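Local atomic coordinates of endo-1,3-beta-glucanase (Streptomyces sioyaensis, PDB entry 3DGT), a protein that cleaves internal linkages of 1,3-beta-glucans as a family 16 glycoside hydrolase, this chain being the catalytic domain of a longer protein. Residues Q31-T36 / S82-T87; G97-V102 / T194-R199; W120-M125 / I239-M244; G141-M146 / E204-S209. All blocks are in the same frame, centred on the assembly; numbering follows the deposited sequence.

Interaction 1 (Q31-T36 / S82-T87); sequences QFDTGT and SGRIET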
loop_
_atom_site.group_PDB
_atom_site.type_symbol
_atom_site.label_atom_id
_atom_site.label_comp_id
_atom_site.label_asym_id
_atom_site.label_seq_id
_atom_site.Cartn_x
_atom_site.Cartn_y
_atom_site.Cartn_z
ATOM N N GLN A 31 4.384 -7.387 -10.988
ATOM C CA GLN A 31 4.282 -8.835 -10.842
ATOM C C GLN A 31 3.145 -9.216 -9.909
ATOM O O GLN A 31 2.815 -8.479 -8.981
ATOM C CB GLN A 31 5.604 -9.456 -10.393
ATOM C CG GLN A 31 6.250 -8.826 -9.178
ATOM C CD GLN A 31 7.686 -9.281 -9.032
ATOM O OE1 GLN A 31 8.524 -9.054 -9.914
ATOM N NE2 GLN A 31 7.972 -9.956 -7.936
ATOM N N PHE A 32 2.549 -10.375 -10.158
ATOM C CA PHE A 32 1.421 -10.843 -9.364
ATOM C C PHE A 32 1.852 -11.687 -8.176
ATOM O O PHE A 32 2.682 -12.591 -8.307
ATOM C CB PHE A 32 0.504 -11.716 -10.223
ATOM C CG PHE A 32 -0.177 -10.980 -11.334
ATOM C CD1 PHE A 32 -1.365 -10.293 -11.100
ATOM C CD2 PHE A 32 0.351 -10.993 -12.621
ATOM C CE1 PHE A 32 -2.010 -9.612 -12.125
ATOM C CE2 PHE A 32 -0.293 -10.310 -13.659
ATOM C CZ PHE A 32 -1.476 -9.623 -13.405
ATOM N N ASP A 33 1.262 -11.398 -7.018
ATOM C CA ASP A 33 1.344 -12.306 -5.874
ATOM C C ASP A 33 0.091 -13.172 -5.942
ATOM O O ASP A 33 -0.996 -12.669 -6.222
ATOM C CB ASP A 33 1.370 -11.518 -4.558
ATOM C CG ASP A 33 2.642 -10.718 -4.369
ATOM O OD1 ASP A 33 3.653 -11.023 -5.018
ATOM O OD2 ASP A 33 2.631 -9.780 -3.538
ATOM N N THR A 34 0.242 -14.480 -5.750
ATOM C CA THR A 34 -0.905 -15.372 -5.902
ATOM C C THR A 34 -1.015 -16.359 -4.757
ATOM O O THR A 34 -0.038 -16.622 -4.058
ATOM C CB THR A 34 -0.891 -16.145 -7.250
ATOM O OG1 THR A 34 0.275 -16.975 -7.308
ATOM C CG2 THR A 34 -0.902 -15.186 -8.449
ATOM N N GLY A 35 -2.215 -16.904 -4.584
ATOM C CA GLY A 35 -2.476 -17.866 -3.525
ATOM C C GLY A 35 -2.614 -17.195 -2.180
ATOM O O GLY A 35 -3.056 -16.043 -2.083
ATOM N N THR A 36 -2.230 -17.928 -1.139
ATOM C CA THR A 36 -2.403 -17.483 0.233
ATOM C C THR A 36 -1.085 -17.103 0.908
ATOM O O THR A 36 -1.070 -16.808 2.103
ATOM C CB THR A 36 -3.099 -18.575 1.078
ATOM O OG1 THR A 36 -2.298 -19.761 1.050
ATOM C CG2 THR A 36 -4.509 -18.900 0.530
ATOM N N SER A 82 -8.861 -12.111 -4.456
ATOM C CA SER A 82 -8.602 -10.699 -4.685
ATOM C C SER A 82 -7.299 -10.545 -5.451
ATOM O O SER A 82 -6.790 -11.520 -6.010
ATOM C CB SER A 82 -8.561 -9.937 -3.360
ATOM O OG SER A 82 -8.659 -8.544 -3.601
ATOM N N GLY A 83 -6.769 -9.325 -5.486
ATOM C CA GLY A 83 -5.526 -9.033 -6.200
ATOM C C GLY A 83 -4.489 -8.403 -5.299
ATOM O O GLY A 83 -4.819 -7.693 -4.343
ATOM N N ARG A 84 -3.233 -8.686 -5.625
ATOM C CA ARG A 84 -2.055 -8.169 -4.915
ATOM C C ARG A 84 -0.916 -8.126 -5.909
ATOM O O ARG A 84 -0.393 -9.171 -6.313
ATOM C CB ARG A 84 -1.686 -9.080 -3.735
ATOM C CG ARG A 84 -0.483 -8.622 -2.921
ATOM C CD ARG A 84 -0.262 -9.558 -1.741
ATOM N NE ARG A 84 1.037 -9.360 -1.090
ATOM C CZ ARG A 84 1.214 -9.228 0.226
ATOM N NH1 ARG A 84 0.183 -9.265 1.065
ATOM N NH2 ARG A 84 2.444 -9.060 0.709
ATOM N N ILE A 85 -0.564 -6.917 -6.338
ATOM C CA ILE A 85 0.506 -6.744 -7.322
ATOM C C ILE A 85 1.647 -5.936 -6.737
ATOM O O ILE A 85 1.421 -5.081 -5.878
ATOM C CB ILE A 85 0.004 -6.141 -8.655
ATOM C CG1 ILE A 85 -0.552 -4.722 -8.474
ATOM C CG2 ILE A 85 -1.022 -7.078 -9.290
ATOM C CD1 ILE A 85 -0.873 -4.050 -9.813
ATOM N N GLU A 86 2.870 -6.243 -7.170
ATOM C CA GLU A 86 4.068 -5.524 -6.718
ATOM C C GLU A 86 4.880 -5.030 -7.896
ATOM O O GLU A 86 4.901 -5.655 -8.957
ATOM C CB GLU A 86 4.983 -6.433 -5.882
ATOM C CG GLU A 86 4.268 -7.258 -4.842
ATOM C CD GLU A 86 5.205 -8.042 -3.943
ATOM O OE1 GLU A 86 6.445 -7.967 -4.104
ATOM O OE2 GLU A 86 4.682 -8.740 -3.071
ATOM N N THR A 87 5.589 -3.929 -7.707
ATOM C CA THR A 87 6.454 -3.461 -8.782
ATOM C C THR A 87 7.540 -4.493 -9.047
ATOM O O THR A 87 8.075 -5.123 -8.123
ATOM C CB THR A 87 7.086 -2.083 -8.487
ATOM O OG1 THR A 87 7.724 -2.101 -7.202
ATOM C CG2 THR A 87 6.019 -0.987 -8.531
HETATM O O HOH W 1 -2.684 -10.749 -7.561
#

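Interaction 2 (G97-V102 / T194-R199); sequences GGKLRV and TMEWDR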
loop_
_atom_site.group_PDB
_atom_site.type_symbol
_atom_site.label_atom_id
_atom_site.label_comp_id
_atom_site.label_asym_id
_atom_site.label_seq_id
_atom_site.Cartn_x
_atom_site.Cartn_y
_atom_site.Cartn_z
ATOM N N GLY A 97 20.955 13.347 0.837
ATOM C CA GLY A 97 20.797 14.736 0.435
ATOM C C GLY A 97 19.554 14.958 -0.402
ATOM O O GLY A 97 19.060 16.075 -0.485
ATOM N N GLY A 98 19.042 13.893 -1.018
ATOM C CA GLY A 98 17.883 14.004 -1.902
ATOM C C GLY A 98 16.555 13.687 -1.244
ATOM O O GLY A 98 16.492 13.396 -0.048
ATOM N N LYS A 99 15.491 13.754 -2.035
ATOM C CA LYS A 99 14.158 13.371 -1.565
ATOM C C LYS A 99 13.496 12.459 -2.586
ATOM O O LYS A 99 13.800 12.516 -3.775
ATOM C CB LYS A 99 13.268 14.602 -1.344
ATOM C CG LYS A 99 13.817 15.641 -0.382
ATOM C CD LYS A 99 12.801 16.758 -0.170
ATOM C CE LYS A 99 13.430 17.927 0.575
ATOM N NZ LYS A 99 12.499 19.087 0.708
ATOM N N LEU A 100 12.565 11.637 -2.107
ATOM C CA LEU A 100 11.742 10.802 -2.976
ATOM C C LEU A 100 10.294 10.985 -2.588
ATOM O O LEU A 100 9.995 11.167 -1.418
ATOM C CB LEU A 100 12.127 9.326 -2.827
ATOM C CG LEU A 100 11.724 8.385 -3.968
ATOM C CD1 LEU A 100 12.680 8.534 -5.155
ATOM C CD2 LEU A 100 11.681 6.939 -3.474
ATOM N N ARG A 101 9.396 10.962 -3.570
ATOM C CA ARG A 101 7.957 10.879 -3.289
ATOM C C ARG A 101 7.372 9.672 -3.987
ATOM O O ARG A 101 7.583 9.482 -5.184
ATOM C CB ARG A 101 7.207 12.151 -3.720
ATOM C CG ARG A 101 7.368 13.300 -2.744
ATOM C CD ARG A 101 6.745 14.570 -3.266
ATOM N NE ARG A 101 6.939 15.675 -2.324
ATOM C CZ ARG A 101 6.448 16.902 -2.486
ATOM N NH1 ARG A 101 5.725 17.215 -3.562
ATOM N NH2 ARG A 101 6.698 17.829 -1.568
ATOM N N VAL A 102 6.634 8.865 -3.230
ATOM C CA VAL A 102 5.918 7.714 -3.779
ATOM C C VAL A 102 4.441 7.990 -3.563
ATOM O O VAL A 102 4.024 8.254 -2.440
ATOM C CB VAL A 102 6.366 6.394 -3.096
ATOM C CG1 VAL A 102 5.603 5.196 -3.674
ATOM C CG2 VAL A 102 7.881 6.212 -3.264
ATOM N N THR A 194 0.475 9.976 -0.391
ATOM C CA THR A 194 1.869 10.291 -0.717
ATOM C C THR A 194 2.800 10.036 0.457
ATOM O O THR A 194 2.476 10.344 1.607
ATOM C CB THR A 194 2.004 11.781 -1.128
ATOM O OG1 THR A 194 1.023 12.090 -2.123
ATOM C CG2 THR A 194 3.393 12.091 -1.686
ATOM N N MET A 195 3.958 9.469 0.143
ATOM C CA MET A 195 5.041 9.307 1.095
ATOM C C MET A 195 6.216 10.114 0.562
ATOM O O MET A 195 6.648 9.893 -0.570
ATOM C CB MET A 195 5.399 7.822 1.193
ATOM C CG MET A 195 6.441 7.442 2.249
ATOM S SD MET A 195 8.145 7.926 1.852
ATOM C CE MET A 195 8.420 7.087 0.301
ATOM N N GLU A 196 6.693 11.074 1.359
ATOM C CA GLU A 196 7.934 11.770 1.047
ATOM C C GLU A 196 9.047 11.299 1.981
ATOM O O GLU A 196 8.917 11.344 3.205
ATOM C CB GLU A 196 7.784 13.294 1.102
ATOM C CG GLU A 196 9.113 14.017 0.853
ATOM C CD GLU A 196 9.000 15.518 0.919
ATOM O OE1 GLU A 196 8.421 16.116 -0.002
ATOM O OE2 GLU A 196 9.519 16.106 1.879
ATOM N N TRP A 197 10.130 10.839 1.365
ATOM C CA TRP A 197 11.288 10.311 2.054
ATOM C C TRP A 197 12.372 11.365 1.877
ATOM O O TRP A 197 12.873 11.585 0.764
ATOM C CB TRP A 197 11.654 9.001 1.374
ATOM C CG TRP A 197 12.811 8.190 1.905
ATOM C CD1 TRP A 197 13.729 8.525 2.870
ATOM C CD2 TRP A 197 13.196 6.910 1.408
ATOM N NE1 TRP A 197 14.645 7.495 3.022
ATOM C CE2 TRP A 197 14.336 6.500 2.127
ATOM C CE3 TRP A 197 12.665 6.057 0.427
ATOM C CZ2 TRP A 197 14.962 5.275 1.889
ATOM C CZ3 TRP A 197 13.289 4.847 0.185
ATOM C CH2 TRP A 197 14.419 4.464 0.919
ATOM N N ASP A 198 12.697 12.037 2.979
ATOM C CA ASP A 198 13.535 13.230 2.979
ATOM C C ASP A 198 14.908 12.929 3.576
ATOM O O ASP A 198 15.056 12.791 4.796
ATOM C CB ASP A 198 12.819 14.333 3.768
ATOM C CG ASP A 198 13.502 15.675 3.673
ATOM O OD1 ASP A 198 14.636 15.729 3.151
ATOM O OD2 ASP A 198 12.901 16.680 4.124
ATOM N N ARG A 199 15.908 12.819 2.709
ATOM C CA ARG A 199 17.280 12.601 3.163
ATOM C C ARG A 199 18.090 13.893 3.090
ATOM O O ARG A 199 19.325 13.853 3.085
ATOM C CB ARG A 199 17.946 11.499 2.327
ATOM C CG ARG A 199 17.257 10.137 2.449
ATOM C CD ARG A 199 18.035 9.054 1.725
ATOM N NE ARG A 199 19.234 8.688 2.477
ATOM C CZ ARG A 199 20.185 7.879 2.018
ATOM N NH1 ARG A 199 20.094 7.383 0.790
ATOM N NH2 ARG A 199 21.236 7.581 2.774
#

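Interaction 3 (W120-M125 / I239-M244); sequences WPAFWM and ILNVAM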
loop_
_atom_site.group_PDB
_atom_site.type_symbol
_atom_site.label_atom_id
_atom_site.label_comp_id
_atom_site.label_asym_id
_atom_site.label_seq_id
_atom_site.Cartn_x
_atom_site.Cartn_y
_atom_site.Cartn_z
ATOM N N TRP A 120 -9.915 -4.681 3.176
ATOM C CA TRP A 120 -8.645 -4.103 3.615
ATOM C C TRP A 120 -7.769 -3.701 2.423
ATOM O O TRP A 120 -6.824 -4.395 2.079
ATOM C CB TRP A 120 -7.939 -5.112 4.533
ATOM C CG TRP A 120 -6.614 -4.716 5.154
ATOM C CD1 TRP A 120 -5.981 -3.497 5.098
ATOM C CD2 TRP A 120 -5.808 -5.544 5.993
ATOM N NE1 TRP A 120 -4.807 -3.543 5.822
ATOM C CE2 TRP A 120 -4.679 -4.790 6.379
ATOM C CE3 TRP A 120 -5.911 -6.872 6.429
ATOM C CZ2 TRP A 120 -3.683 -5.311 7.206
ATOM C CZ3 TRP A 120 -4.921 -7.385 7.243
ATOM C CH2 TRP A 120 -3.821 -6.609 7.625
ATOM N N PRO A 121 -8.091 -2.565 1.786
ATOM C CA PRO A 121 -7.238 -2.046 0.721
ATOM C C PRO A 121 -5.921 -1.503 1.275
ATOM O O PRO A 121 -5.860 -1.035 2.423
ATOM C CB PRO A 121 -8.074 -0.905 0.134
ATOM C CG PRO A 121 -8.884 -0.418 1.303
ATOM C CD PRO A 121 -9.251 -1.685 2.037
ATOM N N ALA A 122 -4.878 -1.558 0.460
ATOM C CA ALA A 122 -3.563 -1.069 0.880
ATOM C C ALA A 122 -2.706 -0.657 -0.306
ATOM O O ALA A 122 -2.785 -1.242 -1.398
ATOM C CB ALA A 122 -2.840 -2.101 1.732
ATOM N N PHE A 123 -1.888 0.364 -0.066
ATOM C CA PHE A 123 -0.880 0.855 -1.006
ATOM C C PHE A 123 0.339 1.096 -0.149
ATOM O O PHE A 123 0.325 1.922 0.754
ATOM C CB PHE A 123 -1.374 2.157 -1.650
ATOM C CG PHE A 123 -0.288 3.021 -2.252
ATOM C CD1 PHE A 123 0.611 2.510 -3.185
ATOM C CD2 PHE A 123 -0.213 4.369 -1.926
ATOM C CE1 PHE A 123 1.594 3.320 -3.753
ATOM C CE2 PHE A 123 0.759 5.188 -2.497
ATOM C CZ PHE A 123 1.663 4.663 -3.404
ATOM N N TRP A 124 1.395 0.341 -0.403
ATOM C CA TRP A 124 2.487 0.288 0.556
ATOM C C TRP A 124 3.823 -0.085 -0.076
ATOM O O TRP A 124 3.911 -0.363 -1.281
ATOM C CB TRP A 124 2.106 -0.629 1.735
ATOM C CG TRP A 124 1.704 -2.043 1.368
ATOM C CD1 TRP A 124 0.601 -2.433 0.662
ATOM C CD2 TRP A 124 2.395 -3.242 1.727
ATOM N NE1 TRP A 124 0.575 -3.805 0.533
ATOM C CE2 TRP A 124 1.656 -4.328 1.197
ATOM C CE3 TRP A 124 3.570 -3.503 2.448
ATOM C CZ2 TRP A 124 2.065 -5.665 1.358
ATOM C CZ3 TRP A 124 3.967 -4.829 2.619
ATOM C CH2 TRP A 124 3.220 -5.892 2.070
ATOM N N MET A 125 4.865 -0.045 0.744
ATOM C CA MET A 125 6.228 -0.309 0.287
ATOM C C MET A 125 6.901 -1.263 1.245
ATOM O O MET A 125 6.694 -1.174 2.457
ATOM C CB MET A 125 7.043 0.979 0.243
ATOM C CG MET A 125 6.541 2.014 -0.753
ATOM S SD MET A 125 7.309 3.642 -0.518
ATOM C CE MET A 125 9.025 3.370 -0.986
ATOM N N ILE A 239 3.576 -2.081 -3.415
ATOM C CA ILE A 239 2.522 -3.101 -3.448
ATOM C C ILE A 239 1.143 -2.433 -3.450
ATOM O O ILE A 239 0.925 -1.449 -2.737
ATOM C CB ILE A 239 2.625 -4.081 -2.236
ATOM C CG1 ILE A 239 4.028 -4.690 -2.106
ATOM C CG2 ILE A 239 1.574 -5.187 -2.329
ATOM C CD1 ILE A 239 4.940 -3.940 -1.135
ATOM N N LEU A 240 0.228 -2.957 -4.270
ATOM C CA LEU A 240 -1.200 -2.596 -4.238
ATOM C C LEU A 240 -2.002 -3.873 -4.011
ATOM O O LEU A 240 -1.766 -4.877 -4.674
ATOM C CB LEU A 240 -1.633 -1.978 -5.570
ATOM C CG LEU A 240 -1.091 -0.585 -5.895
ATOM C CD1 LEU A 240 -1.290 -0.312 -7.374
ATOM C CD2 LEU A 240 -1.786 0.473 -5.070
ATOM N N ASN A 241 -2.950 -3.840 -3.079
ATOM C CA ASN A 241 -3.800 -4.998 -2.837
ATOM C C ASN A 241 -5.117 -4.641 -2.195
ATOM O O ASN A 241 -5.279 -3.553 -1.653
ATOM C CB ASN A 241 -3.075 -6.030 -1.956
ATOM C CG ASN A 241 -2.783 -5.504 -0.562
ATOM O OD1 ASN A 241 -1.837 -4.746 -0.356
ATOM N ND2 ASN A 241 -3.601 -5.902 0.400
ATOM N N VAL A 242 -6.057 -5.578 -2.254
ATOM C CA VAL A 242 -7.196 -5.536 -1.344
ATOM C C VAL A 242 -7.272 -6.881 -0.627
ATOM O O VAL A 242 -7.667 -7.895 -1.197
ATOM C CB VAL A 242 -8.537 -5.180 -2.042
ATOM C CG1 VAL A 242 -9.632 -5.049 -0.987
ATOM C CG2 VAL A 242 -8.421 -3.875 -2.861
ATOM N N ALA A 243 -6.855 -6.884 0.631
ATOM C CA ALA A 243 -6.998 -8.069 1.468
ATOM C C ALA A 243 -8.452 -8.191 1.914
ATOM O O ALA A 243 -9.184 -7.203 1.937
ATOM C CB ALA A 243 -6.055 -7.989 2.674
ATOM N N MET A 244 -8.865 -9.410 2.255
ATOM C CA MET A 244 -10.183 -9.665 2.832
ATOM C C MET A 244 -10.023 -10.353 4.182
ATOM O O MET A 244 -9.554 -11.490 4.258
ATOM C CB MET A 244 -11.014 -10.549 1.892
ATOM C CG MET A 244 -12.470 -10.748 2.317
ATOM S SD MET A 244 -13.353 -9.192 2.534
ATOM C CE MET A 244 -12.815 -8.363 0.992
#

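Interaction 4 (G141-M146 / E204-S209); sequences GELDIM and EAIRFS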
loop_
_atom_site.group_PDB
_atom_site.type_symbol
_atom_site.label_atom_id
_atom_site.label_comp_id
_atom_site.label_asym_id
_atom_site.label_seq_id
_atom_site.Cartn_x
_atom_site.Cartn_y
_atom_site.Cartn_z
ATOM N N GLY A 141 11.976 -2.975 6.994
ATOM C CA GLY A 141 11.249 -1.722 6.757
ATOM C C GLY A 141 10.012 -1.879 5.897
ATOM O O GLY A 141 10.052 -2.512 4.829
ATOM N N GLU A 142 8.916 -1.292 6.370
ATOM C CA GLU A 142 7.657 -1.237 5.631
ATOM C C GLU A 142 7.081 0.158 5.758
ATOM O O GLU A 142 6.982 0.695 6.860
ATOM C CB GLU A 142 6.650 -2.249 6.170
ATOM C CG GLU A 142 5.302 -2.203 5.434
ATOM C CD GLU A 142 4.401 -3.364 5.772
ATOM O OE1 GLU A 142 4.912 -4.454 6.101
ATOM O OE2 GLU A 142 3.166 -3.203 5.675
ATOM N N LEU A 143 6.716 0.743 4.625
ATOM C CA LEU A 143 6.070 2.042 4.624
ATOM C C LEU A 143 4.664 1.879 4.089
ATOM O O LEU A 143 4.469 1.647 2.900
ATOM C CB LEU A 143 6.863 3.040 3.777
ATOM C CG LEU A 143 8.348 3.201 4.115
ATOM C CD1 LEU A 143 9.033 4.153 3.142
ATOM C CD2 LEU A 143 8.557 3.669 5.547
ATOM N N ASP A 144 3.691 1.947 4.988
ATOM C CA ASP A 144 2.295 1.825 4.610
ATOM C C ASP A 144 1.761 3.209 4.303
ATOM O O ASP A 144 1.546 4.012 5.206
ATOM C CB ASP A 144 1.503 1.155 5.733
ATOM C CG ASP A 144 1.972 -0.256 5.999
ATOM O OD1 ASP A 144 2.231 -0.995 5.019
ATOM O OD2 ASP A 144 2.056 -0.651 7.180
ATOM N N ILE A 145 1.591 3.491 3.015
ATOM C CA ILE A 145 1.219 4.844 2.564
ATOM C C ILE A 145 -0.294 5.076 2.664
ATOM O O ILE A 145 -0.753 6.183 2.990
ATOM C CB ILE A 145 1.731 5.113 1.136
ATOM C CG1 ILE A 145 3.223 4.761 1.031
ATOM C CG2 ILE A 145 1.476 6.574 0.721
ATOM C CD1 ILE A 145 3.766 4.849 -0.396
ATOM N N MET A 146 -1.059 4.023 2.383
ATOM C CA MET A 146 -2.490 4.016 2.628
ATOM C C MET A 146 -2.903 2.616 3.055
ATOM O O MET A 146 -2.601 1.641 2.364
ATOM C CB MET A 146 -3.263 4.435 1.369
ATOM C CG MET A 146 -4.807 4.464 1.509
ATOM S SD MET A 146 -5.674 2.852 1.616
ATOM C CE MET A 146 -5.251 2.141 0.029
ATOM N N GLU A 204 16.896 12.449 9.324
ATOM C CA GLU A 204 16.131 12.090 8.133
ATOM C C GLU A 204 14.676 11.885 8.522
ATOM O O GLU A 204 14.379 11.510 9.657
ATOM C CB GLU A 204 16.705 10.830 7.481
ATOM C CG GLU A 204 18.054 11.057 6.808
ATOM C CD GLU A 204 18.532 9.848 6.017
ATOM O OE1 GLU A 204 18.071 8.724 6.295
ATOM O OE2 GLU A 204 19.391 10.017 5.124
ATOM N N ALA A 205 13.776 12.155 7.586
ATOM C CA ALA A 205 12.349 12.077 7.883
ATOM C C ALA A 205 11.568 11.435 6.762
ATOM O O ALA A 205 11.940 11.520 5.591
ATOM C CB ALA A 205 11.788 13.463 8.173
ATOM N N ILE A 206 10.479 10.792 7.151
ATOM C CA ILE A 206 9.500 10.262 6.212
ATOM C C ILE A 206 8.152 10.901 6.566
ATOM O O ILE A 206 7.740 10.892 7.734
ATOM C CB ILE A 206 9.486 8.716 6.239
ATOM C CG1 ILE A 206 10.797 8.206 5.612
ATOM C CG2 ILE A 206 8.234 8.155 5.525
ATOM C CD1 ILE A 206 11.074 6.715 5.797
ATOM N N ARG A 207 7.493 11.510 5.579
ATOM C CA ARG A 207 6.212 12.174 5.824
ATOM C C ARG A 207 5.123 11.572 4.966
ATOM O O ARG A 207 5.290 11.433 3.754
ATOM C CB ARG A 207 6.272 13.699 5.610
ATOM C CG ARG A 207 6.882 14.187 4.310
ATOM C CD ARG A 207 7.246 15.675 4.379
ATOM N NE ARG A 207 8.107 15.953 5.523
ATOM C CZ ARG A 207 9.414 16.211 5.464
ATOM N NH1 ARG A 207 10.053 16.279 4.305
ATOM N NH2 ARG A 207 10.080 16.415 6.585
ATOM N N PHE A 208 4.019 11.203 5.610
ATOM C CA PHE A 208 2.857 10.663 4.913
ATOM C C PHE A 208 1.761 11.705 4.830
ATOM O O PHE A 208 1.450 12.372 5.833
ATOM C CB PHE A 208 2.301 9.448 5.645
ATOM C CG PHE A 208 3.269 8.298 5.763
ATOM C CD1 PHE A 208 3.393 7.365 4.732
ATOM C CD2 PHE A 208 4.026 8.124 6.915
ATOM C CE1 PHE A 208 4.268 6.290 4.864
ATOM C CE2 PHE A 208 4.899 7.043 7.048
ATOM C CZ PHE A 208 5.022 6.131 6.021
ATOM N N SER A 209 1.186 11.837 3.636
ATOM C CA SER A 209 0.125 12.814 3.394
ATOM C C SER A 209 -1.044 12.237 2.609
ATOM O O SER A 209 -0.910 11.226 1.914
ATOM C CB SER A 209 0.685 14.042 2.679
ATOM O OG SER A 209 1.337 13.693 1.474
HETATM O O HOH W 2 -1.326 8.710 3.178
#

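Interaction 1 (Q31-T36 / S82-T87)
Gln31 and Glu86 face each other as an antiparallel hydrogen-bonded pair, and the tight part of this contact is built outward from their backbones. Gln31 N donates to Glu86 O at 2.7 Å, while Glu86 N returns a bond to Gln31 O at 2.9 Å. Two residues further along, Asp33 N reaches Arg84 O (2.9 Å), and beyond that the chains part enough for a water that accepts from Arg84 N and lies within hydrogen-bonding distance of Asp33 O. The Asp33 side chain, with CG anti to its own carbonyl carbon (chi1 -68°), crosses that of Arg84. Its OD2 sits at the edge of the guanidinium, near that group's plane, and forms a salt bridge with Arg84 NE at 3.0 Å, although the place of that oxygen is less certain because it crowds Glu86. Tyr38 binds both Arg84 NH2 and Glu86 OE2, and Arg131 forms a salt bridge with the other Glu86 oxygen, so these buried polar ends have partners beyond the two strands.

In the beta-sandwich of family 16, strand 30-32 thus borders strand 80-87, whose other edge bonds to strand 236-244 through Gly83 and Ile85. The opposite face is looser and apolar. Phe32 and Ile85, a non-hydrogen-bonded pair, lie side by side and point the same way, the ring carbon Phe32 CD1 touching Ile85 CG2 at 3.7 Å. Phe32 is partly exposed and also rests on Val25, whereas Ile85 is buried against Leu68 and Trp30. Past Asp33 the first chain swings off, and Thr34 and Thr36 lie exposed.

Interaction 2 (G97-V102 / T194-R199)
Arg101 starts with CG anti to its carbonyl carbon (chi1 -78°) and runs extended to NE, while Glu196 places CG anti to its backbone N (chi1 177°); the two side chains therefore meet above the strands. The grip is side-on, two nitrogens on one oxygen: NE of Arg101 lies 2.8 Å from Glu196 OE1 and meets the anti lone pair of that oxygen, and NH2 of Arg101 lies 2.9 Å from the same OE1. Guanidinium and carboxylate are nearly coplanar, 11° apart. A leucine in place of Arg101 would probably leave OE1 without these two donors, the OE2 bridge to Arg207 remaining. Lys99 runs alongside Asp198, CE 3.6 Å from OD1, its ammonium beyond salt-bridge range; Asp198 OD1 bonds to Ser200 OG, and OD2 forms a salt bridge with Arg207.

The reverse face is apolar: Val102 CG2 touches Met195 CE at 3.7 Å, and Leu100 CD2 approaches Trp197 CE3 at 4.1 Å. Antiparallel pairing joins the backbones, Trp197 N bonding to Leu100 O at 2.8 Å; beyond the strand ends, Gly97 N makes a bent bond to Arg199 O.

Both strands lie in one layer of the family 16 beta-sandwich, strand 99-107 flanked on its other edge by strand 266-276 and strand 191-198 by strand 205-210. Trp9 packs on the charged face, while Ile206, Phe208 and Val273 join the apolar one.

Interaction 3 (W120-M125 / I239-M244)
Trp124 is met by two residues of segment 239-244, one at its edge and one over a face. At the edge, its NE1 donates to Asn241 OD1 at 2.7 Å, with the oxygen close to the ring plane and the amide turned 83° against the indole. Over the face, Ile239 makes a CH-pi contact, CB lying 3.7 Å from the centroid of the five-membered ring. An alanine in place of Trp124 would probably leave Asn241 OD1 without this donor, free the amide to turn and uncover Ile239.

The second shell is the strand pair itself. Trp124 and Asn241 both set CG between backbone N and carbonyl carbon (chi1 56° and 65°), which brings the indole N-H edge to the amide oxygen. Antiparallel bonds fix the register, among them Ile239 N to Trp124 O at 2.8 Å and Ala243 N to Trp120 O at 2.9 Å. On the reverse face, Phe123 CD1 packs on Leu240 CD2 at 3.7 Å.

Strands 142-144 and 146-147 continue the sheet beyond 119-127, and strand 80-87 beyond 236-244. Phe123 reaches the facing strand 99-107, as expected inside a family 16 beta-sandwich, while Trp120 NE1 hydrogen-bonds to Glu147 and its ring meets Phe248 on the opposite face.

Interaction 4 (G141-M146 / E204-S209)
Leu143 and Ile206 approach from strands that share no hydrogen bond: the axes of the short strand segments 142-144 and 205-209 come within 9.5 Å, their directions 26° from parallel, which is packing between facing layers of the beta-sandwich. The two side chains reach toward each other tip to tip, Leu143 CD2 lying 4.0 Å from Ile206 CD1. Two residues on, Phe208 also points toward segment 141-146. Its CG sits anti to the carbonyl carbon (chi1 -61°), and Leu143 CB meets the ring edge at CZ (4.2 Å). CE1 of Phe208 comes within 3.6 Å of Asp144 O, and Ile145 CG1 lies 4.3 Å from the same CE1. Further along, a water donates to both Ile145 O (2.6 Å) and Ser209 O (2.8 Å), joining the two backbones.

Ile145 and Met146 oppose Phe123 in a classic beta bulge. The sequence Glu-Leu-Asp-Ile-Met, followed by Glu147, is consistent with the E-x-D-x-x-E signature that bears the catalytic carboxylates in family 16 relatives; Leu143 points into the core and Asp144 away from it. Strand 142-144 lies between strands 119-127 and 155-160, strand 205-210 between strands 191-198 and 213-219, and Met195 packs against both Ile145 and Phe208.

From the N terminus, interaction 1 closes first: the chain returns after 45 residues to pair 82-87 with 31-36, before any other contact opens. Interactions 2, 3 and 4 then open in turn at 97-102, 120-125 and 141-146. Interaction 2 closes at 194-199, interaction 4 at 204-209 and interaction 3 at 239-244, so interaction 2 crosses both others while interaction 4 is nested within interaction 3. Interaction 1 adjoins interaction 3 through neighbouring strands 80-87 and 236-244. Interactions 2 and 4 share the pairing of strands 191-198 and 205-210, and Met125 of interaction 3 packs on Val102 and Met195, linking the facing layers.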